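Local coordinates for 5-carboxymethyl-2-hydroxymuconate semialdehyde dehydrogenase (Thermus thermophilus, PDB 2D4E), which binds NAD and probably catalyses the NAD-dependent oxidation of 5-carboxymethyl-2-hydroxymuconate semialdehyde to the corresponding acid, at residues P243-T248 / K255-N260; V166-P171 / W181-A186; D67-A72 / T192-P197. All coordinates share one frame; numbering follows the deposited sequence.

All three contacts are buried and dock a helix on the parallel sheet of the NAD-binding domain. Contacts 1 and 2 each join a strand to the helix that follows it in a beta-alpha-beta unit, and their strands, 244-248 and 166-169, are neighbours linked by backbone bonds through Gly167. Contact 3 brings in helix 63-80 from far away in sequence and sets it on strand 193-196, the other neighbour of 166-169. Contact 2 is the most central, its centre about 10 Å from the chain's, against about 20 Å for contact 3. Apolar packing dominates; contact 1 touches adenine and nicotinamide, while contacts 2 and 3 share the adenosine ribose, contact 2 also reaching diphosphate and nicotinamide.

Contact 1. Residues P243-T248 / K255-N260; sequences PLLTLT and KIVMRN. With NAD (nicotinamide-adenine-dinucleotide), chain K.
Val257 carries this contact, projecting from helix 251-261 onto Leu245 and Leu247 of the strand. Its CB already lies 4.0 Å from Leu247 CD2. Beyond CB the side chain splits. CG1, turned anti to the backbone N (chi1 168°), faces the start of the strand and meets Leu245 CD1 at 4.3 Å. CG2 makes the closer approach, 3.9 Å from Leu247 CD2, the leucine and the valine meeting tip to tip. The same CG2 methyl also lies 3.9 Å from C2A of the NAD adenine, joining the strand-helix packing to the cofactor. Strand 244-248, helix 251-261 and strand 267-271 form a beta-alpha-beta unit of the Rossmann-like NAD-binding domain of aldehyde dehydrogenases. One residue earlier on the helix, Ile256 lays CG2 3.4 Å from the adenine amino nitrogen N6A. At the strand's end Thr248 reaches the other half of the dinucleotide: its CG2 methyl lies 3.3 Å from C4N of the nicotinamide, while OG1 is hydrogen-bonded to Glu271 and Arg182. The far side of the helix looks to another subunit, where Arg259 forms a salt bridge with Asp263 of that neighbouring chain.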
loop_
_atom_site.group_PDB
_atom_site.type_symbol
_atom_site.label_atom_id
_atom_site.label_comp_id
_atom_site.label_asym_id
_atom_site.label_seq_id
_atom_site.Cartn_x
_atom_site.Cartn_y
_atom_site.Cartn_z
ATOM N N PRO C 243 -18.605 -21.971 -1.327
ATOM C CA PRO C 243 -18.504 -20.958 -0.272
ATOM C C PRO C 243 -18.628 -19.498 -0.691
ATOM O O PRO C 243 -19.050 -18.663 0.108
ATOM C CB PRO C 243 -17.157 -21.276 0.374
ATOM C CG PRO C 243 -16.343 -21.749 -0.794
ATOM C CD PRO C 243 -17.307 -22.644 -1.542
ATOM N N LEU C 244 -18.270 -19.190 -1.934
ATOM C CA LEU C 244 -18.350 -17.816 -2.428
ATOM C C LEU C 244 -19.429 -17.630 -3.495
ATOM O O LEU C 244 -19.635 -18.492 -4.357
ATOM C CB LEU C 244 -16.992 -17.375 -2.987
ATOM C CG LEU C 244 -15.971 -16.791 -2.004
ATOM C CD1 LEU C 244 -15.648 -17.789 -0.882
ATOM C CD2 LEU C 244 -14.715 -16.414 -2.781
ATOM N N LEU C 245 -20.109 -16.491 -3.435
ATOM C CA LEU C 245 -21.172 -16.187 -4.380
ATOM C C LEU C 245 -21.115 -14.751 -4.870
ATOM O O LEU C 245 -21.043 -13.833 -4.065
ATOM C CB LEU C 245 -22.541 -16.388 -3.725
ATOM C CG LEU C 245 -23.002 -17.754 -3.229
ATOM C CD1 LEU C 245 -24.296 -17.570 -2.454
ATOM C CD2 LEU C 245 -23.208 -18.709 -4.399
ATOM N N THR C 246 -21.128 -14.550 -6.183
ATOM C CA THR C 246 -21.165 -13.191 -6.702
ATOM C C THR C 246 -22.567 -13.055 -7.279
ATOM O O THR C 246 -23.102 -13.995 -7.866
ATOM C CB THR C 246 -20.139 -12.934 -7.840
ATOM O OG1 THR C 246 -20.494 -13.707 -8.990
ATOM C CG2 THR C 246 -18.729 -13.299 -7.395
ATOM N N LEU C 247 -23.179 -11.899 -7.090
ATOM C CA LEU C 247 -24.506 -11.679 -7.621
ATOM C C LEU C 247 -24.595 -10.314 -8.260
ATOM O O LEU C 247 -24.214 -9.302 -7.670
ATOM C CB LEU C 247 -25.569 -11.793 -6.527
ATOM C CG LEU C 247 -26.973 -11.349 -6.962
ATOM C CD1 LEU C 247 -27.491 -12.245 -8.087
ATOM C CD2 LEU C 247 -27.913 -11.401 -5.771
ATOM N N THR C 248 -25.089 -10.300 -9.486
ATOM C CA THR C 248 -25.281 -9.068 -10.218
ATOM C C THR C 248 -26.744 -9.132 -10.641
ATOM O O THR C 248 -27.116 -9.913 -11.519
ATOM C CB THR C 248 -24.350 -9.000 -11.434
ATOM O OG1 THR C 248 -22.989 -9.085 -10.993
ATOM C CG2 THR C 248 -24.535 -7.691 -12.170
ATOM N N LYS C 255 -31.579 -9.753 -1.409
ATOM C CA LYS C 255 -32.165 -10.142 -0.129
ATOM C C LYS C 255 -32.475 -11.636 -0.071
ATOM O O LYS C 255 -32.178 -12.312 0.922
ATOM C CB LYS C 255 -33.448 -9.352 0.129
ATOM C CG LYS C 255 -33.225 -7.884 0.431
ATOM C CD LYS C 255 -34.542 -7.171 0.679
ATOM C CE LYS C 255 -34.339 -5.667 0.815
ATOM N NZ LYS C 255 -35.645 -4.947 0.892
ATOM N N ILE C 256 -33.082 -12.141 -1.140
ATOM C CA ILE C 256 -33.441 -13.547 -1.220
ATOM C C ILE C 256 -32.189 -14.419 -1.197
ATOM O O ILE C 256 -32.135 -15.432 -0.495
ATOM C CB ILE C 256 -34.261 -13.814 -2.505
ATOM C CG1 ILE C 256 -35.651 -13.182 -2.357
ATOM C CG2 ILE C 256 -34.361 -15.315 -2.781
ATOM C CD1 ILE C 256 -36.435 -13.090 -3.646
ATOM N N VAL C 257 -31.173 -14.010 -1.946
ATOM C CA VAL C 257 -29.937 -14.774 -2.004
ATOM C C VAL C 257 -29.180 -14.761 -0.686
ATOM O O VAL C 257 -28.672 -15.794 -0.247
ATOM C CB VAL C 257 -29.023 -14.263 -3.135
ATOM C CG1 VAL C 257 -27.628 -14.867 -3.004
ATOM C CG2 VAL C 257 -29.621 -14.649 -4.471
ATOM N N MET C 258 -29.109 -13.602 -0.045
ATOM C CA MET C 258 -28.403 -13.507 1.226
ATOM C C MET C 258 -29.082 -14.376 2.276
ATOM O O MET C 258 -28.419 -15.069 3.046
ATOM C CB MET C 258 -28.354 -12.052 1.705
ATOM C CG MET C 258 -27.542 -11.856 2.974
ATOM S SD MET C 258 -27.337 -10.124 3.432
ATOM C CE MET C 258 -26.638 -10.292 5.086
ATOM N N ARG C 259 -30.410 -14.337 2.293
ATOM C CA ARG C 259 -31.187 -15.119 3.252
ATOM C C ARG C 259 -30.891 -16.607 3.093
ATOM O O ARG C 259 -30.694 -17.320 4.076
ATOM C CB ARG C 259 -32.681 -14.856 3.040
ATOM C CG ARG C 259 -33.585 -15.366 4.154
ATOM C CD ARG C 259 -35.033 -14.917 3.936
ATOM N NE ARG C 259 -35.161 -13.460 3.934
ATOM C CZ ARG C 259 -35.600 -12.735 2.905
ATOM N NH1 ARG C 259 -35.962 -13.321 1.768
ATOM N NH2 ARG C 259 -35.677 -11.415 3.013
ATOM N N ASN C 260 -30.852 -17.059 1.844
ATOM C CA ASN C 260 -30.582 -18.450 1.510
ATOM C C ASN C 260 -29.117 -18.802 1.797
ATOM O O ASN C 260 -28.800 -19.912 2.225
ATOM C CB ASN C 260 -30.912 -18.673 0.025
ATOM C CG ASN C 260 -30.695 -20.111 -0.431
ATOM O OD1 ASN C 260 -30.817 -20.421 -1.625
ATOM N ND2 ASN C 260 -30.377 -20.992 0.510
HETATM P PA NAD K . -32.428 -10.782 -11.433
HETATM O O1A NAD K . -33.742 -11.403 -11.311
HETATM O O2A NAD K . -31.852 -10.439 -10.121
HETATM O O5B NAD K . -31.330 -11.711 -12.184
HETATM C C5B NAD K . -29.933 -11.880 -11.770
HETATM C C4B NAD K . -29.670 -13.361 -11.606
HETATM O O4B NAD K . -30.411 -13.726 -10.421
HETATM C C3B NAD K . -30.261 -14.259 -12.730
HETATM O O3B NAD K . -29.239 -15.111 -13.288
HETATM C C2B NAD K . -31.382 -15.016 -11.999
HETATM O O2B NAD K . -31.621 -16.337 -12.535
HETATM C C1B NAD K . -30.872 -15.018 -10.572
HETATM N N9A NAD K . -31.932 -15.228 -9.604
HETATM C C8A NAD K . -33.219 -14.721 -9.583
HETATM N N7A NAD K . -33.949 -15.132 -8.520
HETATM C C5A NAD K . -33.052 -15.949 -7.831
HETATM C C6A NAD K . -33.188 -16.707 -6.607
HETATM N N6A NAD K . -34.313 -16.737 -5.889
HETATM N N1A NAD K . -32.072 -17.424 -6.198
HETATM C C2A NAD K . -30.904 -17.389 -6.953
HETATM N N3A NAD K . -30.690 -16.728 -8.082
HETATM C C4A NAD K . -31.800 -16.020 -8.480
HETATM O O3 NAD K . -32.587 -9.563 -12.330
HETATM P PN NAD K . -32.074 -9.028 -13.732
HETATM O O1N NAD K . -33.293 -8.682 -14.492
HETATM O O2N NAD K . -31.188 -10.035 -14.340
HETATM O O5D NAD K . -31.439 -7.760 -13.109
HETATM C C5D NAD K . -31.156 -6.534 -13.738
HETATM C C4D NAD K . -30.653 -5.850 -12.507
HETATM O O4D NAD K . -29.239 -6.069 -12.301
HETATM C C3D NAD K . -30.947 -4.362 -12.378
HETATM O O3D NAD K . -31.534 -4.016 -11.108
HETATM C C2D NAD K . -29.559 -3.768 -12.612
HETATM O O2D NAD K . -29.451 -2.466 -11.999
HETATM C C1D NAD K . -28.669 -4.830 -12.006
HETATM N N1N NAD K . -27.279 -4.772 -12.489
HETATM C C2N NAD K . -26.401 -4.269 -11.540
HETATM C C3N NAD K . -25.073 -4.169 -11.926
HETATM C C7N NAD K . -24.011 -3.612 -10.989
HETATM O O7N NAD K . -22.862 -3.555 -11.386
HETATM N N7N NAD K . -24.351 -3.188 -9.759
HETATM C C4N NAD K . -24.629 -4.573 -13.268
HETATM C C5N NAD K . -25.646 -5.073 -14.132
HETATM C C6N NAD K . -26.972 -5.200 -13.821
#

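Contact 2. Residues V166-P171 / W181-A186; sequences VGIITP and WRIAPA. With NAD (nicotinamide-adenine-dinucleotide), chain K.
Strand 166-169 and the 181-186 part of helix 175-188 run nearly antiparallel, at 165° with their axes 9.3 Å apart, which sets the CA atoms of Ile168 and Arg182 7.0 Å from each other. Ile168 gives the largest share of the buried surface, using both of its branches. CG2, anti to the backbone N, rests on Arg182 CB at 3.7 Å, the two side chains crossing obliquely. The longer branch ends in CD1, which lies 3.7 Å from CG1 of Ile183, at about a right angle to that side chain. Nearer the start of the strand Val166 CG2 meets the methyl of Ala186 at 4.2 Å. This is the strand-helix half of a beta-alpha-beta unit completed by strand 193-196. Past the strand, Thr170 O accepts a short 2.5 Å hydrogen bond from O3B of the adenosine ribose of NAD, and Ile169 CG2 lies 3.5 Å from C1B of the same sugar. Arg182 bends at chi2 (-70°), leading its guanidinium away to salt bridges with Glu486 and Glu271. The arginine is therefore split: its CB and CG serve as apolar filling against Ile168, while the guanidinium is held by polar partners, Ser269 among them.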
loop_
_atom_site.group_PDB
_atom_site.type_symbol
_atom_site.label_atom_id
_atom_site.label_comp_id
_atom_site.label_asym_id
_atom_site.label_seq_id
_atom_site.Cartn_x
_atom_site.Cartn_y
_atom_site.Cartn_z
ATOM N N VAL C 166 -16.412 -20.440 -6.623
ATOM C CA VAL C 166 -17.290 -19.282 -6.690
ATOM C C VAL C 166 -18.521 -19.516 -7.560
ATOM O O VAL C 166 -18.413 -19.914 -8.716
ATOM C CB VAL C 166 -16.535 -18.045 -7.246
ATOM C CG1 VAL C 166 -17.434 -16.797 -7.163
ATOM C CG2 VAL C 166 -15.241 -17.830 -6.466
ATOM N N GLY C 167 -19.693 -19.271 -6.983
ATOM C CA GLY C 167 -20.935 -19.407 -7.716
ATOM C C GLY C 167 -21.208 -18.023 -8.272
ATOM O O GLY C 167 -21.403 -17.072 -7.505
ATOM N N ILE C 168 -21.210 -17.909 -9.598
ATOM C CA ILE C 168 -21.412 -16.631 -10.274
ATOM C C ILE C 168 -22.795 -16.570 -10.922
ATOM O O ILE C 168 -23.081 -17.297 -11.875
ATOM C CB ILE C 168 -20.282 -16.426 -11.332
ATOM C CG1 ILE C 168 -18.924 -16.476 -10.621
ATOM C CG2 ILE C 168 -20.450 -15.103 -12.080
ATOM C CD1 ILE C 168 -17.712 -16.389 -11.537
ATOM N N ILE C 169 -23.654 -15.708 -10.379
ATOM C CA ILE C 169 -25.026 -15.544 -10.867
ATOM C C ILE C 169 -25.171 -14.161 -11.521
ATOM O O ILE C 169 -25.060 -13.128 -10.857
ATOM C CB ILE C 169 -26.014 -15.722 -9.696
ATOM C CG1 ILE C 169 -25.732 -17.057 -8.995
ATOM C CG2 ILE C 169 -27.429 -15.711 -10.193
ATOM C CD1 ILE C 169 -26.572 -17.309 -7.761
ATOM N N THR C 170 -25.432 -14.154 -12.826
ATOM C CA THR C 170 -25.505 -12.917 -13.603
ATOM C C THR C 170 -26.850 -12.525 -14.219
ATOM O O THR C 170 -27.741 -13.355 -14.364
ATOM C CB THR C 170 -24.454 -12.980 -14.709
ATOM O OG1 THR C 170 -24.580 -14.230 -15.401
ATOM C CG2 THR C 170 -23.058 -12.895 -14.108
ATOM N N PRO C 171 -26.996 -11.241 -14.604
ATOM C CA PRO C 171 -28.210 -10.675 -15.207
ATOM C C PRO C 171 -28.312 -10.845 -16.718
ATOM O O PRO C 171 -27.336 -11.187 -17.386
ATOM C CB PRO C 171 -28.137 -9.213 -14.791
ATOM C CG PRO C 171 -26.673 -8.938 -14.905
ATOM C CD PRO C 171 -26.027 -10.170 -14.290
ATOM N N TRP C 181 -16.623 -10.495 -16.000
ATOM C CA TRP C 181 -16.196 -9.523 -14.993
ATOM C C TRP C 181 -15.895 -10.244 -13.667
ATOM O O TRP C 181 -15.048 -9.804 -12.889
ATOM C CB TRP C 181 -17.307 -8.488 -14.769
ATOM C CG TRP C 181 -17.010 -7.421 -13.733
ATOM C CD1 TRP C 181 -17.788 -7.087 -12.656
ATOM C CD2 TRP C 181 -15.882 -6.536 -13.700
ATOM N NE1 TRP C 181 -17.213 -6.055 -11.961
ATOM C CE2 TRP C 181 -16.043 -5.696 -12.577
ATOM C CE3 TRP C 181 -14.746 -6.373 -14.512
ATOM C CZ2 TRP C 181 -15.113 -4.704 -12.240
ATOM C CZ3 TRP C 181 -13.820 -5.385 -14.177
ATOM C CH2 TRP C 181 -14.010 -4.564 -13.051
ATOM N N ARG C 182 -16.588 -11.352 -13.422
ATOM C CA ARG C 182 -16.405 -12.118 -12.187
ATOM C C ARG C 182 -15.556 -13.374 -12.396
ATOM O O ARG C 182 -14.761 -13.762 -11.528
ATOM C CB ARG C 182 -17.766 -12.531 -11.631
ATOM C CG ARG C 182 -18.778 -11.395 -11.548
ATOM C CD ARG C 182 -18.423 -10.370 -10.479
ATOM N NE ARG C 182 -19.640 -9.702 -10.018
ATOM C CZ ARG C 182 -19.847 -9.292 -8.770
ATOM N NH1 ARG C 182 -18.907 -9.457 -7.848
ATOM N NH2 ARG C 182 -20.997 -8.712 -8.449
ATOM N N ILE C 183 -15.738 -14.010 -13.549
ATOM C CA ILE C 183 -15.006 -15.218 -13.887
ATOM C C ILE C 183 -13.503 -14.982 -13.966
ATOM O O ILE C 183 -12.715 -15.759 -13.431
ATOM C CB ILE C 183 -15.483 -15.785 -15.238
ATOM C CG1 ILE C 183 -16.970 -16.156 -15.149
ATOM C CG2 ILE C 183 -14.627 -16.989 -15.627
ATOM C CD1 ILE C 183 -17.611 -16.443 -16.501
ATOM N N ALA C 184 -13.109 -13.908 -14.636
ATOM C CA ALA C 184 -11.700 -13.584 -14.798
ATOM C C ALA C 184 -10.967 -13.458 -13.457
ATOM O O ALA C 184 -9.946 -14.107 -13.242
ATOM C CB ALA C 184 -11.553 -12.302 -15.621
ATOM N N PRO C 185 -11.471 -12.618 -12.537
ATOM C CA PRO C 185 -10.742 -12.535 -11.270
ATOM C C PRO C 185 -10.788 -13.846 -10.483
ATOM O O PRO C 185 -9.794 -14.255 -9.890
ATOM C CB PRO C 185 -11.425 -11.367 -10.543
ATOM C CG PRO C 185 -12.810 -11.327 -11.138
ATOM C CD PRO C 185 -12.550 -11.615 -12.598
ATOM N N ALA C 186 -11.942 -14.508 -10.488
ATOM C CA ALA C 186 -12.090 -15.770 -9.771
ATOM C C ALA C 186 -11.009 -16.756 -10.195
ATOM O O ALA C 186 -10.328 -17.343 -9.351
ATOM C CB ALA C 186 -13.471 -16.364 -10.027
HETATM P PA NAD K . -32.428 -10.782 -11.433
HETATM O O1A NAD K . -33.742 -11.403 -11.311
HETATM O O2A NAD K . -31.852 -10.439 -10.121
HETATM O O5B NAD K . -31.330 -11.711 -12.184
HETATM C C5B NAD K . -29.933 -11.880 -11.770
HETATM C C4B NAD K . -29.670 -13.361 -11.606
HETATM O O4B NAD K . -30.411 -13.726 -10.421
HETATM C C3B NAD K . -30.261 -14.259 -12.730
HETATM O O3B NAD K . -29.239 -15.111 -13.288
HETATM C C2B NAD K . -31.382 -15.016 -11.999
HETATM O O2B NAD K . -31.621 -16.337 -12.535
HETATM C C1B NAD K . -30.872 -15.018 -10.572
HETATM N N9A NAD K . -31.932 -15.228 -9.604
HETATM C C8A NAD K . -33.219 -14.721 -9.583
HETATM N N7A NAD K . -33.949 -15.132 -8.520
HETATM C C5A NAD K . -33.052 -15.949 -7.831
HETATM C C6A NAD K . -33.188 -16.707 -6.607
HETATM N N6A NAD K . -34.313 -16.737 -5.889
HETATM N N1A NAD K . -32.072 -17.424 -6.198
HETATM C C2A NAD K . -30.904 -17.389 -6.953
HETATM N N3A NAD K . -30.690 -16.728 -8.082
HETATM C C4A NAD K . -31.800 -16.020 -8.480
HETATM O O3 NAD K . -32.587 -9.563 -12.330
HETATM P PN NAD K . -32.074 -9.028 -13.732
HETATM O O1N NAD K . -33.293 -8.682 -14.492
HETATM O O2N NAD K . -31.188 -10.035 -14.340
HETATM O O5D NAD K . -31.439 -7.760 -13.109
HETATM C C5D NAD K . -31.156 -6.534 -13.738
HETATM C C4D NAD K . -30.653 -5.850 -12.507
HETATM O O4D NAD K . -29.239 -6.069 -12.301
HETATM C C3D NAD K . -30.947 -4.362 -12.378
HETATM O O3D NAD K . -31.534 -4.016 -11.108
HETATM C C2D NAD K . -29.559 -3.768 -12.612
HETATM O O2D NAD K . -29.451 -2.466 -11.999
HETATM C C1D NAD K . -28.669 -4.830 -12.006
HETATM N N1N NAD K . -27.279 -4.772 -12.489
HETATM C C2N NAD K . -26.401 -4.269 -11.540
HETATM C C3N NAD K . -25.073 -4.169 -11.926
HETATM C C7N NAD K . -24.011 -3.612 -10.989
HETATM O O7N NAD K . -22.862 -3.555 -11.386
HETATM N N7N NAD K . -24.351 -3.188 -9.759
HETATM C C4N NAD K . -24.629 -4.573 -13.268
HETATM C C5N NAD K . -25.646 -5.073 -14.132
HETATM C C6N NAD K . -26.972 -5.200 -13.821
#

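Contact 3. Residues D67-A72 / T192-P197; sequences DRAAKA and TVVLKP. With NAD (nicotinamide-adenine-dinucleotide), chain K.
Val194 packs on Ala69 where helix 63-80 lies against the sheet; two residues earlier, Thr192 is also tied to that helix, its OG1 hydrogen-bonded to Ala73 O. Val194 straddles Ala69 with its two methyls: CG1, anti to the backbone N (chi1 175°), lies 3.9 Å from Ala69 CB, and CG2 lies 3.7 Å from Ala69 O. Alanine's short side chain lets the helix come close, with 6.4 Å between the CA atoms of Ala69 and Val194. Strand 193-196 runs between 166-169 and 222-224 in the parallel sheet of the Rossmann-like domain; Val194 faces helix 63-80, whereas Val193 and Leu195 face helix 175-188, Val193 packing on Ala186 and Leu195 on Ile183. Lys196 leaves the packing for the cofactor. Its chain folds at chi2 (-54°) and chi3 (-70°), bringing NZ 2.8 Å from O2B of the adenosine ribose of NAD, with a weak bond of 3.4 Å to O3B. The same NZ donates to Pro197 O at 2.7 Å, from above the carbonyl plane, and is hydrogen-bonded to Gly227 O. With a leucine in its place, the hydroxyls of this ribose would probably lose this donor and the carbonyls of Pro197 and Gly227 a shared partner. Pro197 ends the segment beside the sugar, its carbonyl carbon C 3.6 Å from O3B of NAD.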
loop_
_atom_site.group_PDB
_atom_site.type_symbol
_atom_site.label_atom_id
_atom_site.label_comp_id
_atom_site.label_asym_id
_atom_site.label_seq_id
_atom_site.Cartn_x
_atom_site.Cartn_y
_atom_site.Cartn_z
ATOM N N ASP C 67 -25.680 -29.758 -8.298
ATOM C CA ASP C 67 -24.896 -30.607 -7.404
ATOM C C ASP C 67 -23.661 -31.154 -8.126
ATOM O O ASP C 67 -22.557 -31.135 -7.589
ATOM C CB ASP C 67 -25.765 -31.751 -6.865
ATOM C CG ASP C 67 -25.018 -32.644 -5.890
ATOM O OD1 ASP C 67 -24.430 -32.125 -4.921
ATOM O OD2 ASP C 67 -25.020 -33.873 -6.090
ATOM N N ARG C 68 -23.844 -31.623 -9.358
ATOM C CA ARG C 68 -22.732 -32.148 -10.138
ATOM C C ARG C 68 -21.703 -31.059 -10.449
ATOM O O ARG C 68 -20.498 -31.305 -10.402
ATOM C CB ARG C 68 -23.252 -32.772 -11.437
ATOM C CG ARG C 68 -23.967 -34.104 -11.244
ATOM C CD ARG C 68 -24.814 -34.471 -12.464
ATOM N NE ARG C 68 -24.018 -34.580 -13.686
ATOM C CZ ARG C 68 -24.533 -34.705 -14.909
ATOM N NH1 ARG C 68 -25.850 -34.736 -15.082
ATOM N NH2 ARG C 68 -23.729 -34.795 -15.960
ATOM N N ALA C 69 -22.176 -29.854 -10.765
ATOM C CA ALA C 69 -21.282 -28.736 -11.077
ATOM C C ALA C 69 -20.473 -28.329 -9.850
ATOM O O ALA C 69 -19.269 -28.105 -9.943
ATOM C CB ALA C 69 -22.082 -27.541 -11.581
ATOM N N ALA C 70 -21.138 -28.236 -8.702
ATOM C CA ALA C 70 -20.469 -27.849 -7.462
ATOM C C ALA C 70 -19.411 -28.885 -7.069
ATOM O O ALA C 70 -18.303 -28.534 -6.662
ATOM C CB ALA C 70 -21.500 -27.685 -6.341
ATOM N N LYS C 71 -19.753 -30.161 -7.195
ATOM C CA LYS C 71 -18.811 -31.228 -6.871
ATOM C C LYS C 71 -17.598 -31.133 -7.785
ATOM O O LYS C 71 -16.467 -31.349 -7.356
ATOM C CB LYS C 71 -19.468 -32.600 -7.039
ATOM C CG LYS C 71 -20.332 -33.027 -5.866
ATOM C CD LYS C 71 -21.072 -34.320 -6.173
ATOM C CE LYS C 71 -21.610 -34.949 -4.904
ATOM N NZ LYS C 71 -22.268 -33.938 -4.036
ATOM N N ALA C 72 -17.839 -30.802 -9.049
ATOM C CA ALA C 72 -16.752 -30.683 -10.011
ATOM C C ALA C 72 -15.832 -29.514 -9.649
ATOM O O ALA C 72 -14.607 -29.649 -9.664
ATOM C CB ALA C 72 -17.316 -30.504 -11.427
ATOM N N THR C 192 -12.190 -21.998 -8.466
ATOM C CA THR C 192 -12.909 -22.700 -9.528
ATOM C C THR C 192 -14.260 -22.001 -9.651
ATOM O O THR C 192 -14.655 -21.242 -8.758
ATOM C CB THR C 192 -13.100 -24.200 -9.208
ATOM O OG1 THR C 192 -13.714 -24.346 -7.924
ATOM C CG2 THR C 192 -11.755 -24.914 -9.212
ATOM N N VAL C 193 -14.980 -22.275 -10.732
ATOM C CA VAL C 193 -16.234 -21.582 -10.983
ATOM C C VAL C 193 -17.450 -22.380 -11.452
ATOM O O VAL C 193 -17.329 -23.387 -12.148
ATOM C CB VAL C 193 -15.976 -20.473 -12.032
ATOM C CG1 VAL C 193 -17.273 -19.780 -12.419
ATOM C CG2 VAL C 193 -14.947 -19.486 -11.491
ATOM N N VAL C 194 -18.624 -21.905 -11.048
ATOM C CA VAL C 194 -19.893 -22.469 -11.477
ATOM C C VAL C 194 -20.747 -21.255 -11.845
ATOM O O VAL C 194 -21.195 -20.511 -10.970
ATOM C CB VAL C 194 -20.623 -23.266 -10.373
ATOM C CG1 VAL C 194 -21.989 -23.698 -10.894
ATOM C CG2 VAL C 194 -19.812 -24.495 -9.966
ATOM N N LEU C 195 -20.954 -21.050 -13.139
ATOM C CA LEU C 195 -21.743 -19.925 -13.630
ATOM C C LEU C 195 -23.215 -20.281 -13.844
ATOM O O LEU C 195 -23.533 -21.338 -14.394
ATOM C CB LEU C 195 -21.144 -19.416 -14.945
ATOM C CG LEU C 195 -21.915 -18.363 -15.742
ATOM C CD1 LEU C 195 -21.924 -17.043 -14.984
ATOM C CD2 LEU C 195 -21.269 -18.182 -17.106
ATOM N N LYS C 196 -24.105 -19.396 -13.396
ATOM C CA LYS C 196 -25.552 -19.578 -13.564
ATOM C C LYS C 196 -26.042 -18.261 -14.168
ATOM O O LYS C 196 -26.358 -17.315 -13.450
ATOM C CB LYS C 196 -26.241 -19.827 -12.211
ATOM C CG LYS C 196 -27.486 -20.713 -12.286
ATOM C CD LYS C 196 -28.532 -20.202 -13.291
ATOM C CE LYS C 196 -29.204 -18.917 -12.814
ATOM N NZ LYS C 196 -30.119 -18.320 -13.835
ATOM N N PRO C 197 -26.096 -18.183 -15.505
ATOM C CA PRO C 197 -26.533 -16.981 -16.224
ATOM C C PRO C 197 -28.036 -16.741 -16.288
ATOM O O PRO C 197 -28.837 -17.669 -16.169
ATOM C CB PRO C 197 -25.935 -17.191 -17.605
ATOM C CG PRO C 197 -26.129 -18.675 -17.792
ATOM C CD PRO C 197 -25.685 -19.239 -16.450
HETATM P PA NAD K . -32.428 -10.782 -11.433
HETATM O O1A NAD K . -33.742 -11.403 -11.311
HETATM O O2A NAD K . -31.852 -10.439 -10.121
HETATM O O5B NAD K . -31.330 -11.711 -12.184
HETATM C C5B NAD K . -29.933 -11.880 -11.770
HETATM C C4B NAD K . -29.670 -13.361 -11.606
HETATM O O4B NAD K . -30.411 -13.726 -10.421
HETATM C C3B NAD K . -30.261 -14.259 -12.730
HETATM O O3B NAD K . -29.239 -15.111 -13.288
HETATM C C2B NAD K . -31.382 -15.016 -11.999
HETATM O O2B NAD K . -31.621 -16.337 -12.535
HETATM C C1B NAD K . -30.872 -15.018 -10.572
HETATM N N9A NAD K . -31.932 -15.228 -9.604
HETATM C C8A NAD K . -33.219 -14.721 -9.583
HETATM N N7A NAD K . -33.949 -15.132 -8.520
HETATM C C5A NAD K . -33.052 -15.949 -7.831
HETATM C C6A NAD K . -33.188 -16.707 -6.607
HETATM N N6A NAD K . -34.313 -16.737 -5.889
HETATM N N1A NAD K . -32.072 -17.424 -6.198
HETATM C C2A NAD K . -30.904 -17.389 -6.953
HETATM N N3A NAD K . -30.690 -16.728 -8.082
HETATM C C4A NAD K . -31.800 -16.020 -8.480
HETATM O O3 NAD K . -32.587 -9.563 -12.330
HETATM P PN NAD K . -32.074 -9.028 -13.732
HETATM O O1N NAD K . -33.293 -8.682 -14.492
HETATM O O2N NAD K . -31.188 -10.035 -14.340
HETATM O O5D NAD K . -31.439 -7.760 -13.109
HETATM C C5D NAD K . -31.156 -6.534 -13.738
HETATM C C4D NAD K . -30.653 -5.850 -12.507
HETATM O O4D NAD K . -29.239 -6.069 -12.301
HETATM C C3D NAD K . -30.947 -4.362 -12.378
HETATM O O3D NAD K . -31.534 -4.016 -11.108
HETATM C C2D NAD K . -29.559 -3.768 -12.612
HETATM O O2D NAD K . -29.451 -2.466 -11.999
HETATM C C1D NAD K . -28.669 -4.830 -12.006
HETATM N N1N NAD K . -27.279 -4.772 -12.489
HETATM C C2N NAD K . -26.401 -4.269 -11.540
HETATM C C3N NAD K . -25.073 -4.169 -11.926
HETATM C C7N NAD K . -24.011 -3.612 -10.989
HETATM O O7N NAD K . -22.862 -3.555 -11.386
HETATM N N7N NAD K . -24.351 -3.188 -9.759
HETATM C C4N NAD K . -24.629 -4.573 -13.268
HETATM C C5N NAD K . -25.646 -5.073 -14.132
HETATM C C6N NAD K . -26.972 -5.200 -13.821
#